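Coiled-coil quantitatively-enriched protein 1 (Schizosaccharomyces pombe, PDB 7CUJ) links telomeres to the meiotic centrosome during bouquet formation, acting as a molecular adaptor, and is required for telomere length regulation and chromosome segregation. Local coordinates at residues K222-S227 with L233-G238; R210-G215 with P305-L310. All blocks are in the same frame, centred on the assembly; numbering follows the deposited sequence.

Both contacts belong to one modelled domain of the longer protein, built on a six-stranded parallel sheet. Along the chain, strand 208-213 runs into helix 217-223, a loop leads to helix 232-243, and after helix 275-294 an extended tail follows. Contact 2 joins the end of that strand to the tail; contact 1, nested inside the loop that contact 2 closes, packs the residue after helix 217-223 against helix 232-243. Their centres lie about 13 Å apart, and helix 217-223 mediates between them: Cys223 touches Leu310, and Lys222 lies beside Arg210. The tail lies against strand 208-213 and helix 217-223 and then reaches helix 232-243, where Asn235 bonds to Val315 and Ala316.

Contact 1: K222-S227 with L233-G238; sequences KCFQSS and LVNIVG
Phe224 and Ile236 mark the nearest approach of the two backbones, with CA atoms 7.1 Å apart, where the end of helix 217-223 faces helix 232-243. These are two successive helices joined by a loop that folds back so that its first residue packs on the second helix. That residue, Phe224, is the first to leave helical angles, and its side chain points from the loop to helix 232-243.

The phenyl ring lies against Asn235. CB of Asn235 makes a CH-pi contact over one face, 3.8 Å from the ring centroid and 15° off the normal, with CE2 the nearest ring atom. The amide plane is turned just 21° from the ring, and ND2 sits by the CD2-CE2 side. A flat apolar ring suits this buried site, covering the methylene while the amide keeps its polar partners: OD1 accepts from the backbone N atoms of Val315 and Ala316, so the same asparagine also ties the C-terminal tail to the helix. The branched Ile236 adds its methyl CG2 at 4.2 Å from Phe224 CB.

Ser227, less well ordered, donates hydrogen bonds from N and OG to Phe224 O, both from one face of the carbonyl plane. One water accepts a hydrogen bond from Asn235 ND2 at 2.8 Å and, as modelled, donates one to Ser227 OG.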
loop_
_atom_site.group_PDB
_atom_site.type_symbol
_atom_site.label_atom_id
_atom_site.label_comp_id
_atom_site.label_asym_id
_atom_site.label_seq_id
_atom_site.Cartn_x
_atom_site.Cartn_y
_atom_site.Cartn_z
ATOM N N LYS A 222 18.204 -1.528 19.378
ATOM C CA LYS A 222 19.421 -1.844 20.112
ATOM C C LYS A 222 20.648 -1.680 19.212
ATOM O O LYS A 222 21.632 -1.071 19.627
ATOM C CB LYS A 222 19.302 -3.215 20.794
ATOM C CG LYS A 222 20.537 -4.109 20.763
ATOM C CD LYS A 222 21.658 -3.680 21.684
ATOM C CE LYS A 222 23.009 -4.198 21.233
ATOM N NZ LYS A 222 24.108 -3.694 22.093
ATOM N N CYS A 223 20.568 -2.196 17.976
ATOM C CA CYS A 223 21.717 -2.282 17.085
ATOM C C CYS A 223 22.040 -0.932 16.444
ATOM O O CYS A 223 23.131 -0.760 15.905
ATOM C CB CYS A 223 21.498 -3.326 15.996
ATOM S SG CYS A 223 21.499 -5.029 16.617
ATOM N N PHE A 224 21.093 0.015 16.493
ATOM C CA PHE A 224 21.293 1.322 15.883
ATOM C C PHE A 224 21.172 2.430 16.926
ATOM O O PHE A 224 21.104 3.606 16.575
ATOM C CB PHE A 224 20.370 1.517 14.674
ATOM C CG PHE A 224 20.645 0.577 13.528
ATOM C CD1 PHE A 224 20.003 -0.651 13.453
ATOM C CD2 PHE A 224 21.557 0.905 12.535
ATOM C CE1 PHE A 224 20.262 -1.529 12.410
ATOM C CE2 PHE A 224 21.813 0.028 11.489
ATOM C CZ PHE A 224 21.168 -1.188 11.430
ATOM N N GLN A 225 21.165 2.041 18.208
ATOM C CA GLN A 225 21.209 2.978 19.320
ATOM C C GLN A 225 22.391 3.928 19.148
ATOM O O GLN A 225 22.266 5.128 19.380
ATOM C CB GLN A 225 21.392 2.227 20.640
ATOM C CG GLN A 225 20.092 1.884 21.353
ATOM C CD GLN A 225 20.353 1.287 22.714
ATOM O OE1 GLN A 225 21.216 0.428 22.884
ATOM N NE2 GLN A 225 19.598 1.744 23.699
ATOM N N SER A 226 23.529 3.361 18.727
ATOM C CA SER A 226 24.813 4.039 18.642
ATOM C C SER A 226 24.744 5.294 17.772
ATOM O O SER A 226 25.566 6.196 17.932
ATOM C CB SER A 226 25.875 3.089 18.148
ATOM O OG SER A 226 25.401 2.339 17.038
ATOM N N SER A 227 23.763 5.348 16.861
ATOM C CA SER A 227 23.666 6.426 15.889
ATOM C C SER A 227 22.723 7.535 16.364
ATOM O O SER A 227 23.187 8.587 16.805
ATOM C CB SER A 227 23.294 5.904 14.519
ATOM O OG SER A 227 22.095 5.144 14.568
ATOM N N LEU A 233 15.705 5.983 11.859
ATOM C CA LEU A 233 14.369 5.457 11.622
ATOM C C LEU A 233 14.393 4.507 10.428
ATOM O O LEU A 233 13.816 3.424 10.483
ATOM C CB LEU A 233 13.384 6.611 11.396
ATOM C CG LEU A 233 13.077 7.475 12.620
ATOM C CD1 LEU A 233 12.075 8.563 12.272
ATOM C CD2 LEU A 233 12.558 6.631 13.777
ATOM N N VAL A 234 15.096 4.916 9.366
ATOM C CA VAL A 234 15.147 4.166 8.119
ATOM C C VAL A 234 15.708 2.766 8.373
ATOM O O VAL A 234 15.164 1.783 7.870
ATOM C CB VAL A 234 15.911 4.946 7.027
ATOM C CG1 VAL A 234 16.393 4.060 5.889
ATOM C CG2 VAL A 234 15.079 6.097 6.478
ATOM N N ASN A 235 16.763 2.683 9.193
ATOM C CA ASN A 235 17.485 1.438 9.419
ATOM C C ASN A 235 16.674 0.457 10.265
ATOM O O ASN A 235 16.616 -0.724 9.931
ATOM C CB ASN A 235 18.893 1.682 9.967
ATOM C CG ASN A 235 19.856 2.172 8.905
ATOM O OD1 ASN A 235 19.845 1.682 7.778
ATOM N ND2 ASN A 235 20.696 3.133 9.258
ATOM N N ILE A 236 16.053 0.945 11.350
ATOM C CA ILE A 236 15.294 0.081 12.246
ATOM C C ILE A 236 14.049 -0.462 11.542
ATOM O O ILE A 236 13.621 -1.578 11.835
ATOM C CB ILE A 236 14.968 0.748 13.604
ATOM C CG1 ILE A 236 13.991 1.921 13.471
ATOM C CG2 ILE A 236 16.241 1.141 14.344
ATOM C CD1 ILE A 236 13.480 2.457 14.792
ATOM N N VAL A 237 13.482 0.326 10.617
ATOM C CA VAL A 237 12.330 -0.110 9.840
ATOM C C VAL A 237 12.786 -1.152 8.822
ATOM O O VAL A 237 12.162 -2.204 8.685
ATOM C CB VAL A 237 11.605 1.066 9.158
ATOM C CG1 VAL A 237 10.572 0.585 8.147
ATOM C CG2 VAL A 237 10.960 1.996 10.172
ATOM N N GLY A 238 13.884 -0.842 8.121
ATOM C CA GLY A 238 14.433 -1.703 7.086
ATOM C C GLY A 238 14.761 -3.096 7.616
ATOM O O GLY A 238 14.387 -4.097 7.006
HETATM O O HOH W 1 21.641 4.506 11.483
#

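Contact 2: R210-G215 with P305-L310; sequences RLIHLG and PPLMDL
Leu307 extends CG opposite its own carbonyl carbon (chi1 -69°), and its two methyls part like the tines of a fork, one for Ile212 and one for Leu214. Ile212 answers with CG2 opposite the backbone N and CG1 beside it (chi1 -63°), which presents both branches to the incoming leucine.

Leu307 CD1 settles against these branches, 3.6 Å from both Ile212 CG2 and Ile212 CD1, while Ile212 CB lies a little farther from the same methyl. The other tine, Leu307 CD2, meets Leu214 CD2 at 3.5 Å, methyl against methyl. Leucine suits position 214, partly exposed just past the strand, because its methyl covers one side of Leu307. Both pairs of side chains meet at a slant, and no hydrogen bond joins the segments. The CA atoms of Leu214 and Leu307 are 7.6 Å apart, the gap bridged by side chains.

The domain has an alpha/beta fold whose parallel sheet carries helices on both faces: on strand 208-213, Leu211 packs on helix 102-112 and Ile212 on helices 191-200 and 217-223. The tail 305-310 crosses near the strand's C-terminal end without adding a strand. Beta-branched Ile212 suits the extended backbone, which bonds to Ile14 and Leu16 of the neighbouring strand. Leu307 further packs on Asp13 and His219; a compact forked aliphatic side chain, able to send one methyl to each neighbour, suits the buried place between sheet and helix 217-223. Gly215 follows Leu214 at a positive phi, a conformation that glycine adopts readily, and the chain turns there towards that helix.

Polar groups border this apolar patch. Arg210 forms a salt bridge with Asp13 and a cation-pi contact with Tyr194, and Ile212 CD1 lies over the centre of its guanidinium face, 3.8 Å above the plane.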
loop_
_atom_site.group_PDB
_atom_site.type_symbol
_atom_site.label_atom_id
_atom_site.label_comp_id
_atom_site.label_asym_id
_atom_site.label_seq_id
_atom_site.Cartn_x
_atom_site.Cartn_y
_atom_site.Cartn_z
ATOM N N ARG A 210 17.521 -5.355 30.404
ATOM C CA ARG A 210 16.598 -5.060 29.318
ATOM C C ARG A 210 16.078 -6.365 28.721
ATOM O O ARG A 210 16.859 -7.203 28.278
ATOM C CB ARG A 210 17.270 -4.207 28.238
ATOM C CG ARG A 210 17.653 -2.806 28.690
ATOM C CD ARG A 210 17.982 -1.915 27.509
ATOM N NE ARG A 210 19.159 -2.361 26.774
ATOM C CZ ARG A 210 19.558 -1.863 25.608
ATOM N NH1 ARG A 210 18.870 -0.895 25.029
ATOM N NH2 ARG A 210 20.644 -2.333 25.024
ATOM N N LEU A 211 14.751 -6.522 28.736
ATOM C CA LEU A 211 14.082 -7.604 28.034
ATOM C C LEU A 211 13.878 -7.154 26.588
ATOM O O LEU A 211 13.124 -6.217 26.325
ATOM C CB LEU A 211 12.742 -7.887 28.726
ATOM C CG LEU A 211 12.763 -8.800 29.957
ATOM C CD1 LEU A 211 14.050 -8.676 30.759
ATOM C CD2 LEU A 211 11.552 -8.549 30.840
ATOM N N ILE A 212 14.591 -7.814 25.667
ATOM C CA ILE A 212 14.583 -7.454 24.261
ATOM C C ILE A 212 14.212 -8.690 23.448
ATOM O O ILE A 212 14.897 -9.708 23.515
ATOM C CB ILE A 212 15.946 -6.866 23.837
ATOM C CG1 ILE A 212 16.245 -5.560 24.582
ATOM C CG2 ILE A 212 16.000 -6.676 22.327
ATOM C CD1 ILE A 212 17.639 -5.016 24.363
ATOM N N HIS A 213 13.121 -8.588 22.681
ATOM C CA HIS A 213 12.685 -9.692 21.842
ATOM C C HIS A 213 13.605 -9.830 20.632
ATOM O O HIS A 213 13.876 -8.850 19.938
ATOM C CB HIS A 213 11.215 -9.539 21.436
ATOM C CG HIS A 213 10.278 -10.286 22.322
ATOM N ND1 HIS A 213 9.248 -9.663 22.995
ATOM C CD2 HIS A 213 10.216 -11.592 22.655
ATOM C CE1 HIS A 213 8.587 -10.556 23.705
ATOM N NE2 HIS A 213 9.159 -11.747 23.511
ATOM N N LEU A 214 14.070 -11.062 20.399
ATOM C CA LEU A 214 14.954 -11.373 19.288
ATOM C C LEU A 214 14.195 -11.192 17.975
ATOM O O LEU A 214 13.137 -11.792 17.773
ATOM C CB LEU A 214 15.477 -12.807 19.432
ATOM C CG LEU A 214 16.525 -13.043 20.522
ATOM C CD1 LEU A 214 16.606 -14.520 20.879
ATOM C CD2 LEU A 214 17.891 -12.543 20.084
ATOM N N GLY A 215 14.749 -10.337 17.107
ATOM C CA GLY A 215 14.249 -10.144 15.755
ATOM C C GLY A 215 13.144 -9.092 15.675
ATOM O O GLY A 215 12.587 -8.872 14.602
ATOM N N PRO A 305 24.988 -14.546 26.048
ATOM C CA PRO A 305 25.634 -13.948 24.882
ATOM C C PRO A 305 24.902 -12.642 24.586
ATOM O O PRO A 305 23.723 -12.507 24.907
ATOM C CB PRO A 305 25.389 -14.969 23.762
ATOM C CG PRO A 305 24.133 -15.695 24.191
ATOM C CD PRO A 305 24.209 -15.748 25.705
ATOM N N PRO A 306 25.570 -11.635 23.981
ATOM C CA PRO A 306 24.906 -10.377 23.650
ATOM C C PRO A 306 23.985 -10.623 22.457
ATOM O O PRO A 306 24.074 -11.663 21.811
ATOM C CB PRO A 306 26.082 -9.465 23.274
ATOM C CG PRO A 306 27.119 -10.410 22.714
ATOM C CD PRO A 306 26.978 -11.664 23.549
ATOM N N LEU A 307 23.087 -9.674 22.187
ATOM C CA LEU A 307 22.223 -9.778 21.023
ATOM C C LEU A 307 23.083 -9.710 19.767
ATOM O O LEU A 307 24.018 -8.911 19.707
ATOM C CB LEU A 307 21.200 -8.639 21.055
ATOM C CG LEU A 307 20.153 -8.733 22.163
ATOM C CD1 LEU A 307 19.501 -7.382 22.390
ATOM C CD2 LEU A 307 19.104 -9.779 21.828
ATOM N N MET A 308 22.768 -10.562 18.782
ATOM C CA MET A 308 23.538 -10.608 17.547
ATOM C C MET A 308 23.360 -9.298 16.784
ATOM O O MET A 308 22.295 -8.691 16.830
ATOM C CB MET A 308 23.173 -11.809 16.663
ATOM C CG MET A 308 21.745 -11.814 16.152
ATOM S SD MET A 308 21.447 -13.212 15.036
ATOM C CE MET A 308 21.532 -14.588 16.184
ATOM N N ASP A 309 24.428 -8.861 16.109
ATOM C CA ASP A 309 24.468 -7.560 15.460
ATOM C C ASP A 309 23.744 -7.638 14.119
ATOM O O ASP A 309 23.970 -8.566 13.346
ATOM C CB ASP A 309 25.910 -7.068 15.297
ATOM C CG ASP A 309 26.033 -5.601 14.913
ATOM O OD1 ASP A 309 24.988 -4.945 14.712
ATOM O OD2 ASP A 309 27.178 -5.121 14.822
ATOM N N LEU A 310 22.892 -6.640 13.847
ATOM C CA LEU A 310 22.062 -6.635 12.650
ATOM C C LEU A 310 22.467 -5.501 11.709
ATOM O O LEU A 310 21.710 -5.157 10.801
ATOM C CB LEU A 310 20.589 -6.493 13.053
ATOM C CG LEU A 310 20.022 -7.577 13.969
ATOM C CD1 LEU A 310 18.617 -7.205 14.423
ATOM C CD2 LEU A 310 20.024 -8.938 13.288
#